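Local coordinates for tryptophan decarboxylase 1 (Oryza sativa subsp. japonica, PDB 6KHO), which decarboxylates L-tryptophan to tryptamine and 5-hydroxy-L-tryptophan to serotonin, using pyridoxal 5'-phosphate as cofactor and working as a homodimer, at residues G303-F311 / L401-V409; F104-A112 / H329-D337. All coordinates share one frame; numbering follows the deposited sequence.

Contact 1 of 2, residues G303-F311 / L401-V409; sequences GSACICPEF and LQEHIRSDV. With CA (calcium ion), chain F.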
# COMPACT_ATOMS: atom_id res chain seq x y z
N GLY A 303 -19.02 -7.78 0.96
CA GLY A 303 -18.90 -7.78 2.40
C GLY A 303 -19.59 -6.60 3.07
O GLY A 303 -20.22 -6.75 4.12
N SER A 304 -19.48 -5.41 2.46
CA SER A 304 -20.10 -4.22 3.05
C SER A 304 -21.61 -4.37 3.19
O SER A 304 -22.20 -3.84 4.14
CB SER A 304 -19.79 -2.97 2.23
OG SER A 304 -18.41 -2.69 2.25
N ALA A 305 -22.26 -5.09 2.25
CA ALA A 305 -23.70 -5.26 2.35
C ALA A 305 -24.10 -6.13 3.54
O ALA A 305 -25.25 -6.08 3.98
CB ALA A 305 -24.25 -5.87 1.06
N CYS A 306 -23.16 -6.88 4.10
CA CYS A 306 -23.44 -7.81 5.18
C CYS A 306 -23.56 -7.12 6.53
O CYS A 306 -23.81 -7.80 7.53
CB CYS A 306 -22.35 -8.89 5.22
SG CYS A 306 -22.39 -9.94 3.73
N ILE A 307 -23.43 -5.79 6.58
CA ILE A 307 -23.84 -5.05 7.76
C ILE A 307 -25.35 -4.92 7.86
O ILE A 307 -25.86 -4.43 8.88
CB ILE A 307 -23.18 -3.65 7.78
CG1 ILE A 307 -23.82 -2.75 6.71
CG2 ILE A 307 -21.67 -3.78 7.61
CD1 ILE A 307 -23.41 -1.27 6.79
N CYS A 308 -26.09 -5.34 6.81
CA CYS A 308 -27.55 -5.38 6.79
C CYS A 308 -28.04 -6.80 7.05
O CYS A 308 -27.51 -7.75 6.43
CB CYS A 308 -28.08 -4.89 5.45
SG CYS A 308 -27.64 -3.17 5.08
N PRO A 309 -29.01 -6.99 7.94
CA PRO A 309 -29.44 -8.36 8.29
C PRO A 309 -29.91 -9.19 7.10
O PRO A 309 -29.69 -10.41 7.08
CB PRO A 309 -30.59 -8.11 9.28
CG PRO A 309 -30.24 -6.79 9.93
CD PRO A 309 -29.59 -5.97 8.84
N GLU A 310 -30.55 -8.57 6.11
CA GLU A 310 -31.06 -9.33 4.98
C GLU A 310 -29.97 -9.85 4.05
O GLU A 310 -30.26 -10.66 3.17
CB GLU A 310 -32.06 -8.48 4.20
CG GLU A 310 -31.42 -7.34 3.43
CD GLU A 310 -31.48 -6.01 4.17
OE1 GLU A 310 -31.47 -4.96 3.49
OE2 GLU A 310 -31.52 -6.02 5.43
N PHE A 311 -28.72 -9.39 4.21
CA PHE A 311 -27.61 -9.90 3.41
C PHE A 311 -26.65 -10.75 4.22
O PHE A 311 -25.81 -11.45 3.62
CB PHE A 311 -26.83 -8.74 2.77
CG PHE A 311 -27.65 -7.93 1.80
CD1 PHE A 311 -27.96 -8.44 0.55
CD2 PHE A 311 -28.11 -6.67 2.14
CE1 PHE A 311 -28.71 -7.70 -0.34
CE2 PHE A 311 -28.87 -5.93 1.26
CZ PHE A 311 -29.17 -6.45 0.02
N LEU A 401 -25.13 3.95 7.38
CA LEU A 401 -24.36 3.02 6.55
C LEU A 401 -25.26 1.92 5.99
O LEU A 401 -25.13 1.54 4.82
CB LEU A 401 -23.19 2.43 7.35
CG LEU A 401 -22.11 3.38 7.88
CD1 LEU A 401 -20.99 2.65 8.61
CD2 LEU A 401 -21.52 4.20 6.78
N GLN A 402 -26.19 1.42 6.80
CA GLN A 402 -27.14 0.43 6.31
C GLN A 402 -28.05 1.02 5.23
O GLN A 402 -28.31 0.37 4.20
CB GLN A 402 -27.98 -0.13 7.46
CG GLN A 402 -27.20 -0.99 8.44
CD GLN A 402 -28.05 -1.43 9.61
OE1 GLN A 402 -28.82 -0.63 10.15
NE2 GLN A 402 -27.93 -2.70 10.01
N GLU A 403 -28.55 2.24 5.44
CA GLU A 403 -29.44 2.82 4.43
C GLU A 403 -28.69 3.14 3.14
O GLU A 403 -29.28 3.11 2.06
CB GLU A 403 -30.14 4.06 4.99
CG GLU A 403 -31.25 4.67 4.11
CD GLU A 403 -32.07 3.64 3.31
OE1 GLU A 403 -32.59 2.66 3.90
OE2 GLU A 403 -32.22 3.83 2.08
N HIS A 404 -27.38 3.42 3.23
CA HIS A 404 -26.56 3.59 2.03
C HIS A 404 -26.49 2.29 1.21
O HIS A 404 -26.66 2.32 -0.01
CB HIS A 404 -25.16 4.10 2.43
CG HIS A 404 -24.03 3.56 1.59
ND1 HIS A 404 -23.78 4.01 0.31
CD2 HIS A 404 -23.07 2.65 1.87
CE1 HIS A 404 -22.72 3.38 -0.17
NE2 HIS A 404 -22.27 2.55 0.76
N ILE A 405 -26.26 1.15 1.87
CA ILE A 405 -26.32 -0.13 1.16
C ILE A 405 -27.70 -0.32 0.52
O ILE A 405 -27.81 -0.65 -0.67
CB ILE A 405 -26.00 -1.30 2.11
CG1 ILE A 405 -24.57 -1.21 2.67
CG2 ILE A 405 -26.25 -2.66 1.41
CD1 ILE A 405 -23.49 -1.28 1.62
N ARG A 406 -28.76 -0.13 1.31
CA ARG A 406 -30.11 -0.49 0.86
C ARG A 406 -30.59 0.41 -0.28
O ARG A 406 -31.29 -0.05 -1.19
CB ARG A 406 -31.08 -0.42 2.04
CG ARG A 406 -30.78 -1.47 3.09
CD ARG A 406 -31.54 -1.26 4.39
NE ARG A 406 -31.46 -2.44 5.24
CZ ARG A 406 -31.61 -2.42 6.57
NH1 ARG A 406 -31.86 -1.29 7.20
NH2 ARG A 406 -31.51 -3.55 7.26
N SER A 407 -30.24 1.70 -0.24
CA SER A 407 -30.66 2.59 -1.31
C SER A 407 -29.93 2.28 -2.61
O SER A 407 -30.51 2.42 -3.70
CB SER A 407 -30.46 4.05 -0.90
OG SER A 407 -29.10 4.32 -0.59
N ASP A 408 -28.67 1.82 -2.54
CA ASP A 408 -27.98 1.39 -3.75
C ASP A 408 -28.63 0.14 -4.33
O ASP A 408 -28.76 0.01 -5.56
CB ASP A 408 -26.51 1.09 -3.47
CG ASP A 408 -25.68 2.35 -3.36
OD1 ASP A 408 -26.21 3.42 -3.66
OD2 ASP A 408 -24.49 2.25 -2.97
N VAL A 409 -29.00 -0.80 -3.47
CA VAL A 409 -29.64 -2.03 -3.92
C VAL A 409 -31.00 -1.72 -4.54
O VAL A 409 -31.37 -2.29 -5.57
CB VAL A 409 -29.74 -3.03 -2.76
CG1 VAL A 409 -30.74 -4.12 -3.07
CG2 VAL A 409 -28.36 -3.62 -2.45
CA CA F . -25.77 5.70 -3.24
O HOH W 1 -25.74 4.93 -1.00
O HOH W 2 -27.87 6.05 -2.63
O HOH W 3 -23.53 4.72 -3.11
O HOH W 4 -25.14 6.38 -5.40
O HOH W 5 -24.80 7.73 -2.25
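Ile-405 is the hydrophobic centre of this contact, facing from helix 386-420 into the turns of 303-311. Its two branches divide the work: Ile-405 CG2 lies 3.8 Å from Ala-305 CB, while CD1 reaches the carbonyl of Ser-304. The sulfur of Cys-308 covers Ile-405 from another direction, with Cys-308 SG 3.9 Å from Ile-405 CB. One turn back along the helix, Leu-401 CB receives Ile-307 CD1 at 3.7 Å, the two side chains crossing at about a right angle. Phe-311 meets the next turn, its CZ 3.8 Å from Val-409 CG2. This is the tight part, and Trp-331 of helix 328-331 closes over Ala-305, Ile-405 and Val-409.

Toward solvent, directional polar bonds replace close apolar packing. The amide of Gln-402, carried on an extended chain, donates through NE2 to Ile-307 O at 2.9 Å; the bond is nearly straight (170°) and lies in the amide plane. Beyond it, Arg-406 stretches from CG to NE and grips Glu-310 side-on: Arg-406 NE bonds Glu-310 OE1 and NH2 bonds OE2, each at 3.1 Å. Both oxygens use their syn lone pairs, and the carboxylate and guanidinium planes are 9° apart. A bend at chi2 (-97°) sets the direction of the Glu-310 carboxylate. Asp-408 takes no part in gripping the loop; from a different side of the helix its OD1 binds a calcium ion at 2.4 Å, with five waters as the other ligands.

An apolar core and a bidentate salt bridge thus fasten helix 386-420 to the loop following strand 294-298, in the seven-stranded large domain of a fold-type I pyridoxal-phosphate enzyme.

Contact 2 of 2, residues F104-A112 / H329-D337; sequences FPSTNSAAA and HKWLMTCLD. With PLP (pyridoxal-5'-phosphate), chain C.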
# COMPACT_ATOMS: atom_id res chain seq x y z
N PHE A 104 -16.72 -1.92 -9.94
CA PHE A 104 -17.56 -1.54 -8.82
C PHE A 104 -17.23 -0.10 -8.44
O PHE A 104 -16.09 0.32 -8.59
CB PHE A 104 -17.37 -2.46 -7.60
CG PHE A 104 -17.76 -3.89 -7.85
CD1 PHE A 104 -19.08 -4.23 -8.14
CD2 PHE A 104 -16.81 -4.89 -7.79
CE1 PHE A 104 -19.43 -5.55 -8.36
CE2 PHE A 104 -17.16 -6.22 -8.01
CZ PHE A 104 -18.47 -6.54 -8.31
N PRO A 105 -18.21 0.68 -8.00
CA PRO A 105 -17.92 2.08 -7.68
C PRO A 105 -16.92 2.19 -6.53
O PRO A 105 -16.82 1.31 -5.68
CB PRO A 105 -19.29 2.66 -7.29
CG PRO A 105 -20.11 1.50 -6.96
CD PRO A 105 -19.63 0.36 -7.81
N SER A 106 -16.15 3.28 -6.55
CA SER A 106 -15.27 3.61 -5.43
C SER A 106 -16.03 4.62 -4.58
O SER A 106 -15.87 5.83 -4.74
CB SER A 106 -13.93 4.14 -5.92
OG SER A 106 -14.10 5.22 -6.83
N THR A 107 -16.89 4.12 -3.68
CA THR A 107 -17.76 5.02 -2.94
C THR A 107 -16.94 5.81 -1.93
O THR A 107 -15.91 5.35 -1.43
CB THR A 107 -18.91 4.26 -2.25
OG1 THR A 107 -18.43 3.38 -1.22
CG2 THR A 107 -19.71 3.44 -3.28
N ASN A 108 -17.38 7.04 -1.66
CA ASN A 108 -16.56 7.98 -0.91
C ASN A 108 -17.47 8.82 -0.01
O ASN A 108 -18.70 8.79 -0.12
CB ASN A 108 -15.75 8.87 -1.88
CG ASN A 108 -14.39 9.27 -1.32
OD1 ASN A 108 -14.09 9.04 -0.15
ND2 ASN A 108 -13.57 9.87 -2.18
N SER A 109 -16.84 9.60 0.88
CA SER A 109 -17.60 10.44 1.79
C SER A 109 -16.71 11.55 2.31
O SER A 109 -15.48 11.42 2.36
CB SER A 109 -18.17 9.63 2.97
OG SER A 109 -17.14 9.12 3.81
N ALA A 110 -17.34 12.66 2.70
CA ALA A 110 -16.59 13.79 3.24
C ALA A 110 -15.80 13.39 4.49
O ALA A 110 -14.66 13.83 4.67
CB ALA A 110 -17.53 14.95 3.55
N ALA A 111 -16.39 12.54 5.34
CA ALA A 111 -15.68 12.11 6.55
C ALA A 111 -14.42 11.33 6.21
O ALA A 111 -13.38 11.50 6.87
CB ALA A 111 -16.60 11.27 7.43
N ALA A 112 -14.48 10.47 5.19
CA ALA A 112 -13.32 9.66 4.85
C ALA A 112 -12.21 10.50 4.23
O ALA A 112 -11.03 10.30 4.55
CB ALA A 112 -13.71 8.53 3.89
N HIS A 329 -13.11 0.38 0.81
CA HIS A 329 -12.92 1.29 -0.31
C HIS A 329 -13.70 0.88 -1.55
O HIS A 329 -13.62 1.58 -2.57
CB HIS A 329 -11.43 1.51 -0.62
CG HIS A 329 -10.74 0.35 -1.29
ND1 HIS A 329 -9.52 -0.12 -0.87
CD2 HIS A 329 -11.06 -0.37 -2.40
CE1 HIS A 329 -9.12 -1.10 -1.66
NE2 HIS A 329 -10.04 -1.28 -2.60
N LYS A 330 -14.46 -0.21 -1.49
CA LYS A 330 -15.44 -0.47 -2.54
C LYS A 330 -16.76 0.17 -2.14
O LYS A 330 -17.07 1.27 -2.60
CB LYS A 330 -15.62 -1.98 -2.76
CG LYS A 330 -14.39 -2.64 -3.29
CD LYS A 330 -14.48 -2.91 -4.75
CE LYS A 330 -13.77 -4.20 -5.08
NZ LYS A 330 -12.93 -4.04 -6.27
N TRP A 331 -17.50 -0.47 -1.24
CA TRP A 331 -18.90 -0.12 -0.99
C TRP A 331 -19.15 0.41 0.42
O TRP A 331 -20.27 0.34 0.92
CB TRP A 331 -19.77 -1.36 -1.26
CG TRP A 331 -21.21 -1.10 -1.61
CD1 TRP A 331 -21.82 0.11 -1.82
CD2 TRP A 331 -22.22 -2.10 -1.80
NE1 TRP A 331 -23.15 -0.08 -2.13
CE2 TRP A 331 -23.42 -1.42 -2.11
CE3 TRP A 331 -22.23 -3.50 -1.73
CZ2 TRP A 331 -24.62 -2.10 -2.36
CZ3 TRP A 331 -23.41 -4.17 -1.97
CH2 TRP A 331 -24.59 -3.48 -2.28
N LEU A 332 -18.14 0.96 1.10
CA LEU A 332 -18.41 1.50 2.43
C LEU A 332 -17.87 2.92 2.60
O LEU A 332 -17.38 3.31 3.67
CB LEU A 332 -17.86 0.56 3.51
CG LEU A 332 -18.61 0.61 4.85
CD1 LEU A 332 -20.02 0.07 4.67
CD2 LEU A 332 -17.86 -0.16 5.94
N MET A 333 -17.93 3.72 1.53
CA MET A 333 -17.74 5.18 1.57
C MET A 333 -16.40 5.60 2.15
O MET A 333 -16.28 6.69 2.72
CB MET A 333 -18.87 5.85 2.36
CG MET A 333 -20.17 5.93 1.57
SD MET A 333 -21.52 6.55 2.58
CE MET A 333 -21.81 5.15 3.60
N THR A 334 -15.38 4.77 1.99
CA THR A 334 -14.03 5.06 2.47
C THR A 334 -13.09 5.09 1.27
O THR A 334 -12.96 4.08 0.58
CB THR A 334 -13.59 3.99 3.48
OG1 THR A 334 -14.52 3.91 4.57
CG2 THR A 334 -12.21 4.31 4.02
N CYS A 335 -12.45 6.23 1.02
CA CYS A 335 -11.62 6.34 -0.18
C CYS A 335 -10.45 5.35 -0.13
O CYS A 335 -9.99 4.93 0.94
CB CYS A 335 -11.09 7.78 -0.33
SG CYS A 335 -10.09 8.41 1.09
N LEU A 336 -9.96 4.98 -1.32
CA LEU A 336 -8.81 4.07 -1.40
C LEU A 336 -7.61 4.67 -0.67
O LEU A 336 -7.45 5.89 -0.59
CB LEU A 336 -8.46 3.81 -2.87
CG LEU A 336 -9.28 2.78 -3.66
CD1 LEU A 336 -10.64 3.32 -4.11
CD2 LEU A 336 -8.48 2.28 -4.86
N ASP A 337 -6.74 3.80 -0.11
CA ASP A 337 -6.91 2.34 -0.02
C ASP A 337 -7.41 1.95 1.37
O ASP A 337 -7.03 2.57 2.37
CB ASP A 337 -5.60 1.59 -0.28
CG ASP A 337 -4.73 2.23 -1.35
OD1 ASP A 337 -5.23 2.42 -2.48
OD2 ASP A 337 -3.55 2.54 -1.07
N1 PLP C . -11.75 -9.46 -5.31
C2 PLP C . -13.03 -9.00 -5.52
C2A PLP C . -14.23 -9.89 -5.34
C3 PLP C . -13.23 -7.69 -5.91
O3 PLP C . -14.51 -7.23 -6.12
C4 PLP C . -12.15 -6.83 -6.08
C4A PLP C . -12.37 -5.35 -6.13
C5 PLP C . -10.86 -7.30 -5.87
C6 PLP C . -10.66 -8.62 -5.49
C5A PLP C . -9.72 -6.33 -6.09
O4P PLP C . -8.49 -6.79 -5.58
P PLP C . -7.31 -5.74 -5.17
O1P PLP C . -7.08 -4.75 -6.27
O2P PLP C . -6.08 -6.56 -4.88
O3P PLP C . -7.69 -4.94 -3.93
O HOH W 6 -13.49 4.26 -2.44
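With chi1 at 66°, Thr-107 holds OG1 between its own backbone N and carbonyl carbon, where the hydroxyl can work in two directions on 329-337. Thr-107 OG1 donates to Lys-330 O at 2.9 Å and accepts from Met-333 N at 2.8 Å. Thr-107 N also donates to Lys-330 O, almost in line with the carbonyl, whereas the hydroxyl approaches tilted from its plane; two donors therefore fix this one oxygen. Ser-109 repeats the torsion (chi1 66°), and its OG donates to Met-333 O at 2.8 Å, within the carbonyl plane. The same OG accepts from Ala-112 N, making Ser-109 the N-cap of helix 110-122. A water lies 2.8 Å from Thr-107 O and 2.7 Å from His-329 O and can bridge them.

Further along, Asn-108 OD1 lies 3.3 Å from Cys-335 CB, while its ND2 bonds Ser-120 O of the second subunit. Ser-106 CB packs on Leu-336 CD1, and Ser-106 OG bonds Asn-123 O of the second subunit.

At the cofactor end, the bent chain of Lys-330 passes Phe-104 obliquely and Lys-330 NZ is covalently bonded to C4A of pyridoxal phosphate at 1.4 Å. Phe-104, a serotonin-binding residue, brings CE2 to 3.4 Å from the cofactor O3, and its ring stacks on Tyr-301. The lysine-cofactor link is consistent with the internal aldimine at the active site of pyridoxal-phosphate-dependent decarboxylases.

The centres of contacts 1 and 2 lie 14 Å apart, and their segments alternate along the chain in the order 104-112, 303-311, 329-337, 401-409, all within the pyridoxal-dependent decarboxylase domain. The two meet directly where 329-337 packs on helix 386-420: Trp-331 NE1 probably bonds Asp-408 OD2 (2.8 Å), and His-404 NE2 probably bonds Trp-331 O (3.0 Å). Helix 386-420 therefore touches both the loop 303-311 and the cofactor-bearing 329-337. Asp-408 thus joins the calcium ion, through one oxygen, to the residue next to the cofactor lysine, through the other. Contact 1 sits farther from the chain centre and is partly buried; contact 2 is buried and borders the second subunit.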